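Local coordinates for Endoglucanase(Endo-1,4-beta-glucanase)protein (PDB 6R2J) that probably hydrolyses the beta-1,4-glucosidic links of cellulose as a family 5 endoglucanase, and has cellobiose bound in this crystal, at residues A[11-15]-A[273-278]; A[51-55]-A[90-94]; A[84-88]-A[130-136]. One frame throughout, in Å; residues are numbered along the deposited sequence.

All three contacts lie where strands of the parallel barrel begin, at the N-terminal end, whereas family 5 enzymes carry their active site at the C-terminal strand ends. Interaction 1 joins the first strand, 14-18, to helix 260-276, which leads into the last strand, 280-285, and in sequence its loop encloses the other two. Interaction 2 pairs strand 54-59 with 93-98 and touches interaction 1, with L13 O 3.2 Å from L54 CD2. Interactions 2 and 3 adjoin through a probable hydrogen bond, V94 N to G135 O at 2.7 Å, while interactions 1 and 3 stay about 11 Å apart between nearest atoms. A glucose unit of the bound cellobiose lies about 13 Å from the L273 side chain.

Interaction 1 (A[11-15]-A[273-278]); sequences LALHG and LNDNCV
H14, at the start of the first strand of the TIM barrel, reaches outward to N274 and L273 near the end of helix 260-276, which precedes the last strand, 280-285. This first-to-last closure lies on the N-terminal side of the barrel. From CB the chain turns its CG beside the backbone N (chi1 -60°), which carries the imidazole toward the helix. L13 CB lies over the centre of one ring face. CD2 is 3.5 Å from N274 OD1, ND1 is hydrogen-bonded to the hydroxyl of S280, and CE1 faces both L273 CB, at the ring edge 3.8 Å away, and V278 O, met obliquely at 3.4 Å. V278 O is buried by the contact and has no hydrogen-bonding partner. At the tip NE2 donates to N274 OD1 over 2.8 Å, a bent bond (140°) arriving well above the amide carbonyl plane. With ND1 on S280 and NE2 on N274, both ring nitrogens are held.

L13 adds apolar contact: CD1 touches N274 OD1 at 3.5 Å and CD2 touches C277 O at 3.8 Å. C277, with positive phi, closes the helix in a Schellman motif, with V278 N returning to L273 O, and the chain leads on to strand 280-285. C277 is itself tied to C318 by a disulfide. The N274 amide is held at its other end as well, with ND2 bonded to H313 O.

Interaction 2 (A[51-55]-A[90-94]); sequences GIRLI and NGQKV
R53 and Q92 send their side chains to opposite sides of the backbone pair that they flank, and each binds the opposite segment. Q92 lies on the side of I55 and V94: CG stands beside the backbone N (chi1 -68°), the chain extends beyond it, and NE2 meets I52 O at 3.2 Å, almost straight (170°) and in the plane of its own amide. R53 leaves on the side of L54 and K93, its chain extended from CG to NE. In the conformer described, CD passes 3.3 Å from G91 O and NH1 turns in to bond that oxygen on a lone pair, at 2.7 Å, while NH2 makes a salt bridge with D7. G91, with positive phi, is the C-prime residue of the Schellman motif that ends helix 74-89. On the Q92 side I55 CB and V94 CG2 pack at 4.1 Å; on the R53 side K93, in the conformer given, stretches away to D2 O.

The backbones are joined by K93 N to R53 O (3.0 Å) and I55 N to K93 O (3.2 Å). An alanine in place of Q92 would probably leave I52 O without this donor and open a gap beside the R53 backbone. Strand 54-59, helix 74-89 and strand 93-98 form a beta-alpha-beta unit of the TIM barrel, and these are its two neighbouring parallel strands.

Interaction 3 (A[84-88]-A[130-136]); sequences LDLAA and FKGHPGL
D85 and H133 make the one hydrogen bond between helix segment 84-88 and segment 130-136. H133 NE2 donates to D85 OD1 over 2.6 Å, with the oxygen close to the ring plane but the ring standing above the carboxylate plane. ND1 of the same ring accepts G135 N at 2.9 Å, again in the ring plane, so both nitrogens are used and the rotation of the imidazole is fixed. With CG anti to the backbone N (chi1 -167°), the ring is laid against the helix.

A CH-pi contact adds to this: L84 CB sits over the centre of one H133 face, 3.6 Å from the centroid. Apolar packing continues from L84, whose CD1 reaches F130 CD1 at 3.5 Å and whose CD2 lies beside L136 CD1 at 4.2 Å, and A88 CB meets P134 CB at 4.3 Å. Packing is tight where A88 CB approaches G135 N to 3.4 Å; a CB on G135 would run into L84 O and A88, consistent with a glycine there.

The segment joins helix 116-130 to strand 136-140, and it is wedged against the outer helix 74-89. F130 also meets I77 and L80 of that helix, and both F130 and L136 touch L96 of strand 93-98.

Interaction 1 (A[11-15]-A[273-278])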
loop_
_atom_site.group_PDB
_atom_site.type_symbol
_atom_site.label_atom_id
_atom_site.label_comp_id
_atom_site.label_asym_id
_atom_site.label_seq_id
_atom_site.Cartn_x
_atom_site.Cartn_y
_atom_site.Cartn_z
ATOM N N LEU A 11 -2.719 17.272 -5.767
ATOM C CA LEU A 11 -1.838 16.118 -5.641
ATOM C C LEU A 11 -2.477 14.875 -6.247
ATOM O O LEU A 11 -3.703 14.775 -6.331
ATOM C CB LEU A 11 -1.488 15.843 -4.183
ATOM C CG LEU A 11 -0.891 17.027 -3.424
ATOM C CD1 LEU A 11 -0.570 16.579 -1.992
ATOM C CD2 LEU A 11 0.342 17.548 -4.109
ATOM N N ALA A 12 -1.623 13.943 -6.705
ATOM C CA ALA A 12 -2.064 12.601 -7.116
ATOM C C ALA A 12 -2.290 11.810 -5.834
ATOM O O ALA A 12 -1.382 11.157 -5.322
ATOM C CB ALA A 12 -1.053 11.903 -8.015
ATOM N N LEU A 13 -3.521 11.887 -5.299
ATOM C CA LEU A 13 -3.848 11.281 -4.020
ATOM C C LEU A 13 -4.316 9.843 -4.176
ATOM O O LEU A 13 -3.961 8.991 -3.355
ATOM C CB LEU A 13 -4.965 12.069 -3.336
ATOM C CG LEU A 13 -4.686 13.458 -2.765
ATOM C CD1 LEU A 13 -6.003 13.977 -2.114
ATOM C CD2 LEU A 13 -3.548 13.472 -1.727
ATOM N N HIS A 14 -5.106 9.553 -5.210
ATOM C CA HIS A 14 -5.848 8.301 -5.300
ATOM C C HIS A 14 -5.295 7.433 -6.410
ATOM O O HIS A 14 -5.390 7.772 -7.603
ATOM C CB HIS A 14 -7.333 8.572 -5.467
ATOM C CG HIS A 14 -7.899 9.356 -4.331
ATOM N ND1 HIS A 14 -7.721 8.974 -3.021
ATOM C CD2 HIS A 14 -8.551 10.539 -4.293
ATOM C CE1 HIS A 14 -8.272 9.871 -2.225
ATOM N NE2 HIS A 14 -8.798 10.820 -2.974
ATOM N N GLY A 15 -4.690 6.330 -5.990
ATOM C CA GLY A 15 -3.950 5.488 -6.881
ATOM C C GLY A 15 -4.473 4.090 -6.811
ATOM O O GLY A 15 -5.628 3.888 -6.407
ATOM N N LEU A 273 -11.902 11.295 2.040
ATOM C CA LEU A 273 -10.452 11.347 1.934
ATOM C C LEU A 273 -9.984 12.649 1.306
ATOM O O LEU A 273 -9.044 13.278 1.798
ATOM C CB LEU A 273 -9.987 10.144 1.137
ATOM C CG LEU A 273 -10.261 8.853 1.894
ATOM C CD1 LEU A 273 -9.537 7.741 1.148
ATOM C CD2 LEU A 273 -9.806 8.919 3.336
ATOM N N ASN A 274 -10.643 13.080 0.231
ATOM C CA ASN A 274 -10.282 14.337 -0.409
ATOM C C ASN A 274 -10.423 15.500 0.554
ATOM O O ASN A 274 -9.559 16.382 0.591
ATOM C CB ASN A 274 -11.151 14.598 -1.640
ATOM C CG ASN A 274 -10.534 14.075 -2.920
ATOM O OD1 ASN A 274 -9.406 13.603 -2.926
ATOM N ND2 ASN A 274 -11.271 14.158 -4.012
ATOM N N ASP A 275 -11.507 15.516 1.352
ATOM C CA ASP A 275 -11.725 16.631 2.275
ATOM C C ASP A 275 -10.568 16.774 3.266
ATOM O O ASP A 275 -10.353 17.859 3.832
ATOM C CB ASP A 275 -13.023 16.405 3.044
ATOM C CG ASP A 275 -14.227 16.406 2.155
ATOM O OD1 ASP A 275 -14.164 17.013 1.048
ATOM O OD2 ASP A 275 -15.248 15.803 2.582
ATOM N N ASN A 276 -9.839 15.677 3.510
ATOM C CA ASN A 276 -8.687 15.661 4.404
ATOM C C ASN A 276 -7.343 15.583 3.669
ATOM O O ASN A 276 -6.292 15.570 4.332
ATOM C CB ASN A 276 -8.788 14.490 5.375
ATOM C CG ASN A 276 -9.916 14.650 6.331
ATOM O OD1 ASN A 276 -9.752 15.247 7.399
ATOM N ND2 ASN A 276 -11.100 14.145 5.946
ATOM N N CYS A 277 -7.354 15.613 2.334
ATOM C CA CYS A 277 -6.139 15.490 1.475
ATOM C C CYS A 277 -5.359 14.214 1.839
ATOM O O CYS A 277 -4.125 14.281 1.908
ATOM C CB CYS A 277 -5.220 16.701 1.610
ATOM S SG CYS A 277 -5.934 18.270 1.045
ATOM N N VAL A 278 -6.052 13.088 2.037
ATOM C CA VAL A 278 -5.447 11.816 2.443
ATOM C C VAL A 278 -5.433 10.899 1.212
ATOM O O VAL A 278 -6.498 10.686 0.608
ATOM C CB VAL A 278 -6.200 11.158 3.612
ATOM C CG1 VAL A 278 -5.817 9.713 3.727
ATOM C CG2 VAL A 278 -5.918 11.935 4.903
#

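Interaction 2 (A[51-55]-A[90-94])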
loop_
_atom_site.group_PDB
_atom_site.type_symbol
_atom_site.label_atom_id
_atom_site.label_comp_id
_atom_site.label_asym_id
_atom_site.label_seq_id
_atom_site.Cartn_x
_atom_site.Cartn_y
_atom_site.Cartn_z
ATOM N N GLY A 51 -5.423 9.212 -15.521
ATOM C CA GLY A 51 -5.087 10.272 -14.592
ATOM C C GLY A 51 -4.492 9.827 -13.280
ATOM O O GLY A 51 -4.475 10.613 -12.319
ATOM N N ILE A 52 -4.032 8.579 -13.195
ATOM C CA ILE A 52 -3.530 7.996 -11.952
ATOM C C ILE A 52 -2.016 8.041 -12.026
ATOM O O ILE A 52 -1.417 7.498 -12.965
ATOM C CB ILE A 52 -4.011 6.550 -11.764
ATOM C CG1 ILE A 52 -5.518 6.450 -11.530
ATOM C CG2 ILE A 52 -3.346 5.937 -10.588
ATOM C CD1 ILE A 52 -6.056 5.036 -11.570
ATOM N N ARG A 53 -1.409 8.670 -11.017
ATOM C CA ARG A 53 0.032 8.811 -10.921
ATOM C C ARG A 53 0.625 8.122 -9.698
ATOM O O ARG A 53 1.847 8.177 -9.501
ATOM C CB ARG A 53 0.383 10.294 -10.869
ATOM C CG ARG A 53 0.222 11.002 -12.168
ATOM C CD ARG A 53 0.962 12.338 -12.120
ATOM N NE ARG A 53 0.717 13.080 -13.342
ATOM C CZ ARG A 53 1.609 13.225 -14.305
ATOM N NH1 ARG A 53 2.832 12.703 -14.167
ATOM N NH2 ARG A 53 1.276 13.901 -15.395
ATOM N N LEU A 54 -0.202 7.475 -8.881
ATOM C CA LEU A 54 0.224 6.812 -7.660
ATOM C C LEU A 54 -0.004 5.310 -7.783
ATOM O O LEU A 54 -1.092 4.865 -8.173
ATOM C CB LEU A 54 -0.550 7.391 -6.468
ATOM C CG LEU A 54 -0.273 6.886 -5.053
ATOM C CD1 LEU A 54 1.122 7.360 -4.657
ATOM C CD2 LEU A 54 -1.331 7.311 -4.054
ATOM N N ILE A 55 1.021 4.541 -7.435
ATOM C CA ILE A 55 0.995 3.092 -7.505
ATOM C C ILE A 55 1.590 2.536 -6.214
ATOM O O ILE A 55 2.666 2.957 -5.779
ATOM C CB ILE A 55 1.807 2.574 -8.707
ATOM C CG1 ILE A 55 1.272 3.182 -10.006
ATOM C CG2 ILE A 55 1.806 1.042 -8.736
ATOM C CD1 ILE A 55 -0.020 2.576 -10.478
ATOM N N ASN A 90 6.047 6.878 -17.197
ATOM C CA ASN A 90 4.658 7.260 -17.347
ATOM C C ASN A 90 4.221 8.269 -16.308
ATOM O O ASN A 90 3.025 8.360 -16.016
ATOM C CB ASN A 90 3.769 6.032 -17.275
ATOM C CG ASN A 90 3.776 5.241 -18.564
ATOM O OD1 ASN A 90 3.142 5.632 -19.583
ATOM N ND2 ASN A 90 4.498 4.107 -18.545
ATOM N N GLY A 91 5.160 9.031 -15.749
ATOM C CA GLY A 91 4.811 10.085 -14.812
ATOM C C GLY A 91 4.222 9.626 -13.509
ATOM O O GLY A 91 3.546 10.420 -12.851
ATOM N N GLN A 92 4.493 8.382 -13.103
ATOM C CA GLN A 92 3.992 7.798 -11.861
ATOM C C GLN A 92 5.120 7.594 -10.841
ATOM O O GLN A 92 6.303 7.493 -11.179
ATOM C CB GLN A 92 3.295 6.444 -12.127
ATOM C CG GLN A 92 2.007 6.541 -12.912
ATOM C CD GLN A 92 1.678 5.315 -13.741
ATOM O OE1 GLN A 92 2.538 4.516 -14.115
ATOM N NE2 GLN A 92 0.413 5.171 -14.042
ATOM N N LYS A 93 4.731 7.493 -9.568
ATOM C CA LYS A 93 5.662 7.172 -8.491
ATOM C C LYS A 93 5.084 6.019 -7.677
ATOM O O LYS A 93 3.867 5.895 -7.506
ATOM C CB LYS A 93 5.991 8.395 -7.638
ATOM C CG LYS A 93 6.623 9.536 -8.465
ATOM C CD LYS A 93 7.099 10.692 -7.585
ATOM C CE LYS A 93 7.621 11.845 -8.435
ATOM N NZ LYS A 93 7.963 13.087 -7.665
ATOM N N VAL A 94 5.971 5.159 -7.200
ATOM C CA VAL A 94 5.592 3.848 -6.694
ATOM C C VAL A 94 5.932 3.725 -5.217
ATOM O O VAL A 94 7.006 4.137 -4.772
ATOM C CB VAL A 94 6.293 2.736 -7.507
ATOM C CG1 VAL A 94 6.007 1.361 -6.933
ATOM C CG2 VAL A 94 5.898 2.851 -8.992
#

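Interaction 3 (A[84-88]-A[130-136])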
loop_
_atom_site.group_PDB
_atom_site.type_symbol
_atom_site.label_atom_id
_atom_site.label_comp_id
_atom_site.label_asym_id
_atom_site.label_seq_id
_atom_site.Cartn_x
_atom_site.Cartn_y
_atom_site.Cartn_z
ATOM N N LEU A 84 9.750 0.199 -11.338
ATOM C CA LEU A 84 9.982 1.610 -11.052
ATOM C C LEU A 84 10.288 2.378 -12.328
ATOM O O LEU A 84 9.864 3.528 -12.475
ATOM C CB LEU A 84 11.138 1.769 -10.071
ATOM C CG LEU A 84 11.082 1.136 -8.687
ATOM C CD1 LEU A 84 12.403 1.264 -7.923
ATOM C CD2 LEU A 84 9.936 1.782 -7.915
ATOM N N ASP A 85 11.025 1.761 -13.258
ATOM C CA ASP A 85 11.351 2.437 -14.516
ATOM C C ASP A 85 10.097 2.739 -15.317
ATOM O O ASP A 85 9.938 3.833 -15.871
ATOM C CB ASP A 85 12.257 1.555 -15.367
ATOM C CG ASP A 85 13.684 1.519 -14.878
ATOM O OD1 ASP A 85 14.119 2.494 -14.204
ATOM O OD2 ASP A 85 14.357 0.494 -15.180
ATOM N N LEU A 86 9.219 1.740 -15.454
ATOM C CA LEU A 86 8.024 1.896 -16.277
ATOM C C LEU A 86 7.051 2.870 -15.633
ATOM O O LEU A 86 6.437 3.693 -16.325
ATOM C CB LEU A 86 7.377 0.524 -16.526
ATOM C CG LEU A 86 8.211 -0.458 -17.371
ATOM C CD1 LEU A 86 7.552 -1.798 -17.352
ATOM C CD2 LEU A 86 8.383 0.038 -18.787
ATOM N N ALA A 87 6.929 2.822 -14.299
ATOM C CA ALA A 87 6.126 3.820 -13.594
ATOM C C ALA A 87 6.622 5.225 -13.903
ATOM O O ALA A 87 5.842 6.095 -14.315
ATOM C CB ALA A 87 6.116 3.543 -12.079
ATOM N N ALA A 88 7.931 5.455 -13.754
ATOM C CA ALA A 88 8.470 6.813 -13.853
ATOM C C ALA A 88 8.384 7.355 -15.281
ATOM O O ALA A 88 8.154 8.560 -15.494
ATOM C CB ALA A 88 9.929 6.834 -13.384
ATOM N N PHE A 130 17.595 0.965 -4.629
ATOM C CA PHE A 130 16.598 1.845 -5.254
ATOM C C PHE A 130 16.705 3.320 -4.882
ATOM O O PHE A 130 16.005 4.144 -5.479
ATOM C CB PHE A 130 15.176 1.337 -4.963
ATOM C CG PHE A 130 14.967 -0.104 -5.316
ATOM C CD1 PHE A 130 15.111 -0.535 -6.597
ATOM C CD2 PHE A 130 14.624 -1.026 -4.353
ATOM C CE1 PHE A 130 14.896 -1.895 -6.917
ATOM C CE2 PHE A 130 14.425 -2.363 -4.655
ATOM C CZ PHE A 130 14.556 -2.800 -5.942
ATOM N N LYS A 131 17.592 3.680 -3.972
ATOM C CA LYS A 131 17.890 5.066 -3.629
ATOM C C LYS A 131 18.001 5.953 -4.863
ATOM O O LYS A 131 18.836 5.719 -5.749
ATOM C CB LYS A 131 19.213 5.085 -2.837
ATOM C CG LYS A 131 19.791 6.464 -2.460
ATOM C CD LYS A 131 21.185 6.328 -1.800
ATOM C CE LYS A 131 21.786 7.711 -1.385
ATOM N NZ LYS A 131 22.759 8.278 -2.405
ATOM N N GLY A 132 17.162 6.977 -4.908
ATOM C CA GLY A 132 17.260 7.989 -5.936
ATOM C C GLY A 132 16.479 7.715 -7.202
ATOM O O GLY A 132 16.548 8.525 -8.143
ATOM N N HIS A 133 15.753 6.608 -7.260
ATOM C CA HIS A 133 15.073 6.250 -8.486
ATOM C C HIS A 133 13.913 7.211 -8.711
ATOM O O HIS A 133 13.137 7.464 -7.781
ATOM C CB HIS A 133 14.559 4.811 -8.451
ATOM C CG HIS A 133 14.140 4.329 -9.797
ATOM N ND1 HIS A 133 13.111 4.913 -10.502
ATOM C CD2 HIS A 133 14.674 3.396 -10.613
ATOM C CE1 HIS A 133 13.015 4.344 -11.687
ATOM N NE2 HIS A 133 13.946 3.414 -11.776
ATOM N N PRO A 134 13.744 7.749 -9.920
ATOM C CA PRO A 134 12.674 8.756 -10.111
ATOM C C PRO A 134 11.263 8.225 -9.885
ATOM O O PRO A 134 10.388 8.974 -9.420
ATOM C CB PRO A 134 12.909 9.285 -11.539
ATOM C CG PRO A 134 13.810 8.247 -12.223
ATOM C CD PRO A 134 14.624 7.608 -11.107
ATOM N N GLY A 135 11.022 6.954 -10.198
ATOM C CA GLY A 135 9.719 6.377 -10.031
ATOM C C GLY A 135 9.448 5.865 -8.650
ATOM O O GLY A 135 8.401 5.263 -8.410
ATOM N N LEU A 136 10.356 6.093 -7.714
ATOM C CA LEU A 136 10.143 5.639 -6.348
ATOM C C LEU A 136 9.551 6.769 -5.515
ATOM O O LEU A 136 10.148 7.843 -5.408
ATOM C CB LEU A 136 11.447 5.186 -5.700
ATOM C CG LEU A 136 11.331 4.695 -4.257
ATOM C CD1 LEU A 136 10.627 3.355 -4.128
ATOM C CD2 LEU A 136 12.746 4.645 -3.674
#